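Side-chain contacts in acyl-CoA synthetase (AMP-forming)/AMP-acid ligase II-like protein (Dyadobacter fermentans, PDB 4GS5), which probably acts as an ATP-dependent acyl-CoA ligase of the AMP-binding family, activating medium-chain fatty acids and joining them to coenzyme A: residues V127-P131 against M132-S136; H162-A165 against M166-S169. All blocks are in the same frame, centred on the assembly; numbering follows the deposited sequence. Where two conformers were deposited one is given.

In the fold
Interaction 1 comes first along the chain, where strand 126-129 turns into helix 131-139. Interaction 2 follows within helix 162-169. Their centres are about 12 Å apart. The strand 153-155 lies between the two helices in sequence, and it runs parallel to both 126-129 and 175-180. Two successive beta-alpha-beta units therefore share this strand. The helices touch directly: Leu164 packs on Pro131 and Gln135, and Ile168 packs on Leu134. Both interactions belong to the AMP-binding region of the protein. Interaction 1 fixes the start of helix 131-139, interaction 2 lies within helix 162-169, and the two helices pack side by side in the alpha/beta part of this probable ligase.

Interaction 1: residues V127-P131 against M132-S136; sequences VAMVP and MQLQS. With EDO (1,2-ethanediol), chain B.
The side chain of Gln133 folds back to the start of its helix and crosses obliquely over Val130. Its OE1 accepts a hydrogen bond from the backbone N of Val130 at 3.0 Å. The bond is nearly straight (166° at the hydrogen), and the donor lies in the carbonyl plane of the amide. Val130 is the N-cap and Gln133 is three residues on, so this is one half of a capping box; the valine has no polar side chain to give the other half. Gln133 places CG beside its own N, chi1 -77°, and then runs extended, which carries the amide back past Val130 CG2, 3.6 Å from Gln133 OE1. At the other end of the amide, NE2 donates to the carbonyl oxygens of Thr112 and Cys84. Bonds at both ends should hold the amide's rotation.

Val130 O receives weak bonds from the N atoms of Gln133 and Leu134. The first regular turn bond runs from Gln135 N to Pro131 O, 3.0 Å. On the buried side of this turn, the selenomethionine Met129 bends at chi3 (55°). Its SE comes alongside Leu134, 4.0 Å from Leu134 CB. On the outer side, O2 of a 1,2-ethanediol, probably from the crystallisation liquor, accepts a hydrogen bond from Met132 N at 3.1 Å. Its C2 lies against the Pro131 ring, 3.3 Å from Pro131 CD.

Strand 126-129 thus passes into helix 131-139 with hardly a linker. Met129 also packs on Val153 and Leu155 of the parallel strand 153-155, while Pro131, Leu134 and Gln135 meet helix 162-169.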
loop_
_atom_site.group_PDB
_atom_site.type_symbol
_atom_site.label_atom_id
_atom_site.label_comp_id
_atom_site.label_asym_id
_atom_site.label_seq_id
_atom_site.Cartn_x
_atom_site.Cartn_y
_atom_site.Cartn_z
ATOM N N VAL A 127 -7.696 15.648 -7.532
ATOM C CA VAL A 127 -7.108 14.736 -8.507
ATOM C C VAL A 127 -6.595 13.496 -7.805
ATOM O O VAL A 127 -6.024 13.597 -6.707
ATOM C CB VAL A 127 -5.960 15.390 -9.281
ATOM C CG1 VAL A 127 -4.876 15.857 -8.321
ATOM C CG2 VAL A 127 -5.388 14.407 -10.324
ATOM N N ALA A 128 -6.792 12.328 -8.422
ATOM C CA ALA A 128 -6.165 11.112 -7.895
ATOM C C ALA A 128 -5.054 10.722 -8.849
ATOM O O ALA A 128 -5.227 10.791 -10.061
ATOM C CB ALA A 128 -7.177 9.984 -7.750
HETATM N N MSE A 129 -3.903 10.334 -8.318
HETATM C CA MSE A 129 -2.795 9.994 -9.185
HETATM C C MSE A 129 -1.828 9.066 -8.479
HETATM O O MSE A 129 -2.009 8.762 -7.301
HETATM C CB MSE A 129 -2.098 11.266 -9.687
HETATM C CG MSE A 129 -1.389 12.086 -8.629
HETATM SE SE MSE A 129 -0.609 13.744 -9.388
HETATM C CE MSE A 129 -2.195 14.503 -10.184
ATOM N N VAL A 130 -0.836 8.564 -9.214
ATOM C CA VAL A 130 0.195 7.748 -8.590
ATOM C C VAL A 130 1.340 8.670 -8.212
ATOM O O VAL A 130 1.455 9.768 -8.756
ATOM C CB VAL A 130 0.694 6.571 -9.476
ATOM C CG1 VAL A 130 -0.452 5.591 -9.748
ATOM C CG2 VAL A 130 1.322 7.076 -10.774
ATOM N N PRO A 131 2.165 8.244 -7.247
ATOM C CA PRO A 131 3.229 9.094 -6.703
ATOM C C PRO A 131 4.182 9.606 -7.777
ATOM O O PRO A 131 4.598 10.765 -7.717
ATOM C CB PRO A 131 3.978 8.146 -5.752
ATOM C CG PRO A 131 2.897 7.212 -5.269
ATOM C CD PRO A 131 2.011 6.991 -6.487
HETATM N N MSE A 132 4.527 8.757 -8.746
HETATM C CA MSE A 132 5.404 9.183 -9.815
HETATM C C MSE A 132 4.815 10.341 -10.621
HETATM O O MSE A 132 5.548 11.184 -11.149
HETATM C CB MSE A 132 5.710 8.020 -10.753
HETATM C CG MSE A 132 6.995 8.205 -11.474
HETATM SE SE MSE A 132 7.578 6.561 -12.297
HETATM C CE MSE A 132 8.523 5.731 -10.808
ATOM N N GLN A 133 3.497 10.377 -10.740
ATOM C CA GLN A 133 2.876 11.493 -11.454
ATOM C C GLN A 133 3.058 12.810 -10.714
ATOM O O GLN A 133 3.276 13.855 -11.335
ATOM C CB GLN A 133 1.399 11.233 -11.740
ATOM C CG GLN A 133 1.181 10.257 -12.903
ATOM C CD GLN A 133 -0.276 9.883 -13.056
ATOM O OE1 GLN A 133 -0.944 9.547 -12.080
ATOM N NE2 GLN A 133 -0.782 9.947 -14.281
ATOM N N LEU A 134 2.972 12.773 -9.385
ATOM C CA LEU A 134 3.151 14.005 -8.629
ATOM C C LEU A 134 4.615 14.423 -8.666
ATOM O O LEU A 134 4.943 15.603 -8.750
ATOM C CB LEU A 134 2.696 13.835 -7.180
ATOM C CG LEU A 134 2.869 15.052 -6.274
ATOM C CD1 LEU A 134 2.118 16.242 -6.861
ATOM C CD2 LEU A 134 2.368 14.718 -4.864
ATOM N N GLN A 135 5.511 13.455 -8.598
ATOM C CA GLN A 135 6.935 13.765 -8.630
ATOM C C GLN A 135 7.305 14.388 -9.973
ATOM O O GLN A 135 8.164 15.263 -10.040
ATOM C CB GLN A 135 7.773 12.511 -8.371
ATOM C CG GLN A 135 9.205 12.799 -7.884
ATOM C CD GLN A 135 10.201 12.970 -9.014
ATOM O OE1 GLN A 135 9.909 12.668 -10.169
ATOM N NE2 GLN A 135 11.402 13.441 -8.678
ATOM N N SER A 136 6.655 13.919 -11.045
ATOM C CA SER A 136 6.933 14.412 -12.401
ATOM C C SER A 136 6.512 15.865 -12.529
ATOM O O SER A 136 7.231 16.681 -13.088
ATOM C CB SER A 136 6.181 13.597 -13.460
ATOM O OG SER A 136 6.827 12.369 -13.735
HETATM C C1 EDO B . 5.922 4.611 -7.478
HETATM O O1 EDO B . 6.867 5.686 -7.553
HETATM C C2 EDO B . 4.487 5.130 -7.579
HETATM O O2 EDO B . 4.206 5.707 -8.862
#

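Interaction 2: residues H162-A165 against M166-S169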
loop_
_atom_site.group_PDB
_atom_site.type_symbol
_atom_site.label_atom_id
_atom_site.label_comp_id
_atom_site.label_asym_id
_atom_site.label_seq_id
_atom_site.Cartn_x
_atom_site.Cartn_y
_atom_site.Cartn_z
ATOM N N HIS A 162 11.161 8.639 0.393
ATOM C CA HIS A 162 11.589 9.706 1.297
ATOM C C HIS A 162 11.698 11.079 0.630
ATOM O O HIS A 162 11.186 12.069 1.160
ATOM C CB HIS A 162 12.902 9.340 1.985
ATOM C CG HIS A 162 13.244 10.231 3.141
ATOM N ND1 HIS A 162 14.395 10.992 3.180
ATOM C CD2 HIS A 162 12.586 10.484 4.295
ATOM C CE1 HIS A 162 14.433 11.668 4.314
ATOM N NE2 HIS A 162 13.350 11.379 5.010
ATOM N N ALA A 163 12.355 11.145 -0.525
ATOM C CA ALA A 163 12.473 12.412 -1.256
ATOM C C ALA A 163 11.126 13.019 -1.679
ATOM O O ALA A 163 10.929 14.233 -1.594
ATOM C CB ALA A 163 13.412 12.257 -2.466
ATOM N N LEU A 164 10.185 12.192 -2.125
ATOM C CA LEU A 164 8.893 12.728 -2.506
ATOM C C LEU A 164 8.110 13.113 -1.237
ATOM O O LEU A 164 7.405 14.118 -1.210
ATOM C CB LEU A 164 8.113 11.740 -3.398
ATOM C CG LEU A 164 6.674 12.132 -3.717
ATOM C CD1 LEU A 164 6.622 13.434 -4.497
ATOM C CD2 LEU A 164 5.889 11.025 -4.472
ATOM N N ALA A 165 8.261 12.332 -0.177
ATOM C CA ALA A 165 7.607 12.675 1.084
ATOM C C ALA A 165 8.075 14.055 1.598
ATOM O O ALA A 165 7.265 14.875 2.045
ATOM C CB ALA A 165 7.857 11.595 2.128
HETATM N N MSE A 166 9.370 14.319 1.510
HETATM C CA MSE A 166 9.907 15.625 1.912
HETATM C C MSE A 166 9.356 16.787 1.078
HETATM O O MSE A 166 9.078 17.862 1.617
HETATM C CB MSE A 166 11.441 15.632 1.870
HETATM C CG MSE A 166 12.101 14.778 2.946
HETATM SE SE MSE A 166 11.960 15.553 4.723
HETATM C CE MSE A 166 11.715 13.927 5.768
ATOM N N GLN A 167 9.215 16.578 -0.228
ATOM C CA GLN A 167 8.597 17.564 -1.127
ATOM C C GLN A 167 7.121 17.832 -0.819
ATOM O O GLN A 167 6.659 18.978 -0.863
ATOM C CB GLN A 167 8.701 17.104 -2.585
ATOM C CG GLN A 167 10.043 17.397 -3.246
ATOM C CD GLN A 167 10.107 16.882 -4.678
ATOM O OE1 GLN A 167 10.075 15.675 -4.918
ATOM N NE2 GLN A 167 10.197 17.797 -5.631
ATOM N N ILE A 168 6.382 16.766 -0.535
ATOM C CA ILE A 168 4.968 16.881 -0.215
ATOM C C ILE A 168 4.769 17.648 1.088
ATOM O O ILE A 168 3.842 18.450 1.193
ATOM C CB ILE A 168 4.296 15.510 -0.147
ATOM C CG1 ILE A 168 4.160 14.934 -1.560
ATOM C CG2 ILE A 168 2.925 15.622 0.516
ATOM C CD1 ILE A 168 3.837 13.459 -1.599
ATOM N N SER A 169 5.656 17.425 2.061
ATOM C CA SER A 169 5.592 18.114 3.348
ATOM C C SER A 169 5.635 19.620 3.197
ATOM O O SER A 169 5.139 20.348 4.050
ATOM C CB SER A 169 6.755 17.705 4.259
ATOM O OG SER A 169 6.587 16.380 4.719
#
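Met166, a selenomethionine, lies over one face of the His162 ring. Its CG makes a CH-pi contact 4.2 Å from the ring centroid, 16° off the normal and displaced toward the rim. Its SE sits obliquely to the same ring, 4.9 Å from the centroid. His162 turns its CG away from the backbone N (chi1 -167°), which brings the ring along the helix toward Met166. The methyl CE comes very near the ring, but its exact place is doubtful.

Both residues belong to helix 162-169, the crossover of the beta-alpha-beta unit formed with strands 153-155 and 175-180. Just before the helix, Asn161 OD1 accepts a hydrogen bond from Leu164 N. Regular turn bonds follow, among them Met166 N to His162 O at 2.9 Å and Gln167 N to Ala163 O at 3.2 Å.

Away from the histidine, Leu164 and Ile168 form the buried side, with Leu164 CG 3.8 Å from Ile168 CD1. Gln167 runs its extended chain back along the first turn, with CG 3.7 Å from Ala163 O, and also touches Leu138 of helix 131-139. With an alanine here the chain beyond CB would be gone, and a gap would probably open between the first turn and Leu138.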